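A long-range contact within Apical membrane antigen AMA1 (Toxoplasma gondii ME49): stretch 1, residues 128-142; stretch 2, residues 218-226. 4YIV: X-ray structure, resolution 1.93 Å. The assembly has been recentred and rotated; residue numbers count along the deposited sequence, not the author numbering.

Stretch 1 128-142: KASTDLGRCAEFAFK
Stretch 2, residues 218-226: GENPDAFIS

Residues 132-141 of stretch 1 form a helix, preceded by a loop and left at Lys 142. Stretch 2, mostly loop and turn, is helical at 224-226, and that helix continues later in the chain. It runs along the first helix in the opposite sense, so that Gly 218 lies beside Glu 138 (CA to CA 3.9 Å) and Pro 221 beside Gly 134 (CA to CA 5.0 Å).

The closest backbone approach is at Gly 218 (phi/psi -88/-6), whose CA makes a CH...O contact of 3.3 Å with Ala 137 O. Any CB here would clash with that oxygen, with Glu 138 N and with Phe 141 CB. Glu 219 (chi1 and chi2 both t) places its CA 3.7 Å from the centroid of the Phe 141 ring, almost on the ring normal, a CH-pi contact over the face; Phe 141 has chi1 t and chi2 72°.

Asn 220 (-130/80) points away and opens a type I turn, closed by Ala 223 N to Asn 220 O at 3.0 Å. Within it, Pro 221 (-54/-23) packs its CB 3.6 Å from Ala 129 CB, an apolar contact. Nearby, Glu 138 (chi1-chi3 near 180°) accepts from Ala 129 N at Glu 138 OE2 (2.7 Å), and Glu 138 OE1 forms a salt bridge to Lys 142 NZ (2.8 Å).

Asp 222 (-95/-3; chi1 m) supplies the direct polar link: its OD1 accepts from Ser 130 N (3.0 Å) and Ser 130 OG (2.9 Å; chi1 p). A water donates to Asp 222 OD1 (2.6 Å) and Pro 221 O (3.0 Å) and accepts from Thr 131 OG1 (2.8 Å). Thr 131 OG1 (chi1 p) also caps the helix, accepting from Gly 134 N at 3.0 Å.

Beside this polar cluster, Phe 224 (chi1 p, chi2 88°) and Ile 225 (m, t) add nonpolar packing. Phe 224 CZ meets Thr 131 OG1 at the ring edge (3.5 Å), Phe 224 CE1 makes an apolar contact with Leu 133 CD2 (3.8 Å; chi1 t, chi2 p), and Ile 225 CD1 lies 3.7 Å from Thr 131 CG2.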

# COMPACT_ATOMS: atom_id res chain seq x y z
N LYS A 128 14.80 0.42 -16.84
CA LYS A 128 14.92 -1.00 -17.09
C LYS A 128 13.68 -1.79 -16.64
O LYS A 128 13.48 -2.95 -17.02
CB LYS A 128 16.18 -1.52 -16.37
CG LYS A 128 17.49 -0.86 -16.90
CD LYS A 128 17.80 -1.28 -18.34
CE LYS A 128 18.86 -0.42 -19.02
NZ LYS A 128 20.23 -0.72 -18.58
N ALA A 129 12.82 -1.17 -15.84
CA ALA A 129 11.65 -1.87 -15.31
C ALA A 129 10.78 -2.43 -16.42
O ALA A 129 10.64 -1.82 -17.47
CB ALA A 129 10.80 -0.93 -14.43
N SER A 130 10.16 -3.56 -16.14
CA SER A 130 9.32 -4.26 -17.11
C SER A 130 7.81 -3.96 -17.04
O SER A 130 7.05 -4.54 -17.81
CB SER A 130 9.53 -5.75 -16.93
OG SER A 130 8.74 -6.23 -15.85
N THR A 131 7.37 -3.12 -16.09
CA THR A 131 5.94 -2.76 -15.96
C THR A 131 5.82 -1.26 -15.85
O THR A 131 6.78 -0.58 -15.48
CB THR A 131 5.23 -3.41 -14.73
OG1 THR A 131 5.72 -2.81 -13.50
CG2 THR A 131 5.41 -4.90 -14.71
N ASP A 132 4.65 -0.73 -16.19
CA ASP A 132 4.51 0.72 -16.20
C ASP A 132 4.62 1.20 -14.76
O ASP A 132 5.27 2.21 -14.50
CB ASP A 132 3.17 1.17 -16.82
CG ASP A 132 3.21 1.14 -18.37
OD1 ASP A 132 4.31 1.01 -18.95
OD2 ASP A 132 2.15 1.24 -19.02
N LEU A 133 4.00 0.48 -13.82
CA LEU A 133 4.10 0.90 -12.42
C LEU A 133 5.57 0.90 -11.97
O LEU A 133 6.06 1.83 -11.30
CB LEU A 133 3.27 -0.01 -11.52
CG LEU A 133 3.38 0.30 -10.00
CD1 LEU A 133 3.03 1.75 -9.68
CD2 LEU A 133 2.45 -0.61 -9.19
N GLY A 134 6.29 -0.14 -12.35
CA GLY A 134 7.71 -0.19 -12.08
C GLY A 134 8.53 0.91 -12.71
O GLY A 134 9.50 1.35 -12.11
N ARG A 135 8.16 1.36 -13.91
CA ARG A 135 8.86 2.43 -14.59
C ARG A 135 8.70 3.73 -13.81
O ARG A 135 9.63 4.55 -13.71
CB ARG A 135 8.35 2.62 -16.02
CG ARG A 135 8.72 1.47 -16.97
CD ARG A 135 8.27 1.72 -18.43
NE ARG A 135 8.73 0.56 -19.19
CZ ARG A 135 7.99 -0.52 -19.46
NH1 ARG A 135 6.70 -0.58 -19.12
NH2 ARG A 135 8.57 -1.55 -20.09
N CYS A 136 7.52 3.90 -13.23
CA CYS A 136 7.28 5.11 -12.43
C CYS A 136 8.14 5.07 -11.16
O CYS A 136 8.84 6.04 -10.82
CB CYS A 136 5.80 5.25 -12.12
SG CYS A 136 5.35 6.68 -11.07
N ALA A 137 8.09 3.95 -10.47
CA ALA A 137 8.90 3.77 -9.27
C ALA A 137 10.40 3.94 -9.54
O ALA A 137 11.14 4.53 -8.74
CB ALA A 137 8.62 2.41 -8.69
N GLU A 138 10.87 3.44 -10.68
CA GLU A 138 12.28 3.58 -11.04
C GLU A 138 12.63 5.03 -11.30
O GLU A 138 13.70 5.50 -10.92
CB GLU A 138 12.59 2.69 -12.25
CG GLU A 138 14.05 2.67 -12.68
CD GLU A 138 14.30 1.69 -13.83
OE1 GLU A 138 15.47 1.61 -14.26
OE2 GLU A 138 13.34 1.04 -14.32
N PHE A 139 11.72 5.74 -11.96
CA PHE A 139 11.87 7.16 -12.19
C PHE A 139 12.01 7.92 -10.87
O PHE A 139 12.86 8.81 -10.73
CB PHE A 139 10.67 7.69 -12.96
CG PHE A 139 10.73 9.16 -13.22
CD1 PHE A 139 11.77 9.70 -13.96
CD2 PHE A 139 9.74 10.01 -12.72
CE1 PHE A 139 11.84 11.07 -14.19
CE2 PHE A 139 9.80 11.39 -12.94
CZ PHE A 139 10.83 11.92 -13.68
N ALA A 140 11.20 7.55 -9.89
CA ALA A 140 11.30 8.16 -8.55
C ALA A 140 12.64 7.77 -7.89
O ALA A 140 13.32 8.61 -7.27
CB ALA A 140 10.13 7.72 -7.69
N PHE A 141 13.05 6.52 -8.05
CA PHE A 141 14.31 6.09 -7.43
C PHE A 141 15.51 6.84 -8.03
O PHE A 141 16.48 7.14 -7.32
CB PHE A 141 14.53 4.59 -7.58
CG PHE A 141 15.76 4.11 -6.87
CD1 PHE A 141 15.80 4.04 -5.48
CD2 PHE A 141 16.91 3.78 -7.59
CE1 PHE A 141 16.95 3.62 -4.82
CE2 PHE A 141 18.07 3.37 -6.93
CZ PHE A 141 18.10 3.29 -5.55
N LYS A 142 15.41 7.21 -9.31
CA LYS A 142 16.49 7.93 -9.97
C LYS A 142 16.37 9.45 -9.88
O LYS A 142 17.16 10.16 -10.48
CB LYS A 142 16.55 7.47 -11.44
CG LYS A 142 16.98 6.03 -11.53
CD LYS A 142 17.02 5.47 -12.95
CE LYS A 142 17.49 4.02 -12.90
NZ LYS A 142 17.63 3.40 -14.24
N GLY A 218 11.39 1.52 -6.43
CA GLY A 218 12.09 1.58 -7.68
C GLY A 218 13.52 1.08 -7.68
O GLY A 218 14.14 1.06 -8.74
N GLU A 219 14.06 0.74 -6.51
CA GLU A 219 15.47 0.28 -6.43
C GLU A 219 15.67 -1.04 -7.21
O GLU A 219 16.64 -1.21 -7.95
CB GLU A 219 15.90 0.08 -4.96
CG GLU A 219 17.40 -0.34 -4.80
CD GLU A 219 17.93 -0.20 -3.36
OE1 GLU A 219 19.13 -0.45 -3.15
OE2 GLU A 219 17.16 0.16 -2.46
N ASN A 220 14.73 -1.96 -7.05
CA ASN A 220 14.69 -3.21 -7.79
C ASN A 220 13.27 -3.21 -8.29
O ASN A 220 12.45 -3.82 -7.73
CB ASN A 220 14.97 -4.39 -6.90
CG ASN A 220 16.41 -4.46 -6.46
OD1 ASN A 220 17.30 -4.52 -7.26
ND2 ASN A 220 16.62 -4.42 -5.19
N PRO A 221 13.01 -2.48 -9.35
CA PRO A 221 11.63 -2.27 -9.84
C PRO A 221 10.70 -3.41 -10.14
O PRO A 221 9.49 -3.19 -10.12
CB PRO A 221 11.78 -1.28 -10.99
CG PRO A 221 13.12 -1.58 -11.50
CD PRO A 221 13.96 -1.86 -10.28
N ASP A 222 11.24 -4.55 -10.41
CA ASP A 222 10.39 -5.65 -10.75
C ASP A 222 10.10 -6.49 -9.49
O ASP A 222 9.36 -7.40 -9.54
CB ASP A 222 11.03 -6.55 -11.82
CG ASP A 222 11.13 -5.89 -13.19
OD1 ASP A 222 10.25 -5.15 -13.57
OD2 ASP A 222 12.11 -6.10 -13.88
N ALA A 223 10.70 -6.16 -8.36
CA ALA A 223 10.53 -7.00 -7.19
C ALA A 223 9.11 -7.06 -6.65
O ALA A 223 8.65 -8.13 -6.19
CB ALA A 223 11.48 -6.56 -6.08
N PHE A 224 8.39 -5.93 -6.71
CA PHE A 224 7.05 -5.85 -6.10
C PHE A 224 6.10 -6.82 -6.72
O PHE A 224 5.09 -7.19 -6.12
CB PHE A 224 6.50 -4.39 -6.22
CG PHE A 224 5.97 -4.04 -7.59
CD1 PHE A 224 4.65 -4.31 -7.92
CD2 PHE A 224 6.78 -3.43 -8.56
CE1 PHE A 224 4.15 -4.02 -9.18
CE2 PHE A 224 6.29 -3.14 -9.83
CZ PHE A 224 4.97 -3.45 -10.14
N ILE A 225 6.37 -7.22 -7.97
CA ILE A 225 5.46 -8.09 -8.71
C ILE A 225 5.23 -9.41 -7.97
O ILE A 225 4.12 -9.95 -7.93
CB ILE A 225 6.02 -8.33 -10.15
CG1 ILE A 225 6.08 -7.03 -10.94
CG2 ILE A 225 5.15 -9.32 -10.93
CD1 ILE A 225 6.95 -7.14 -12.20
N SER A 226 6.29 -9.94 -7.37
CA SER A 226 6.21 -11.22 -6.65
C SER A 226 6.24 -11.07 -5.12
O SER A 226 5.87 -11.99 -4.41
CB SER A 226 7.39 -12.13 -7.05
OG SER A 226 8.63 -11.56 -6.62
O HOH W 1 8.37 -3.48 -12.86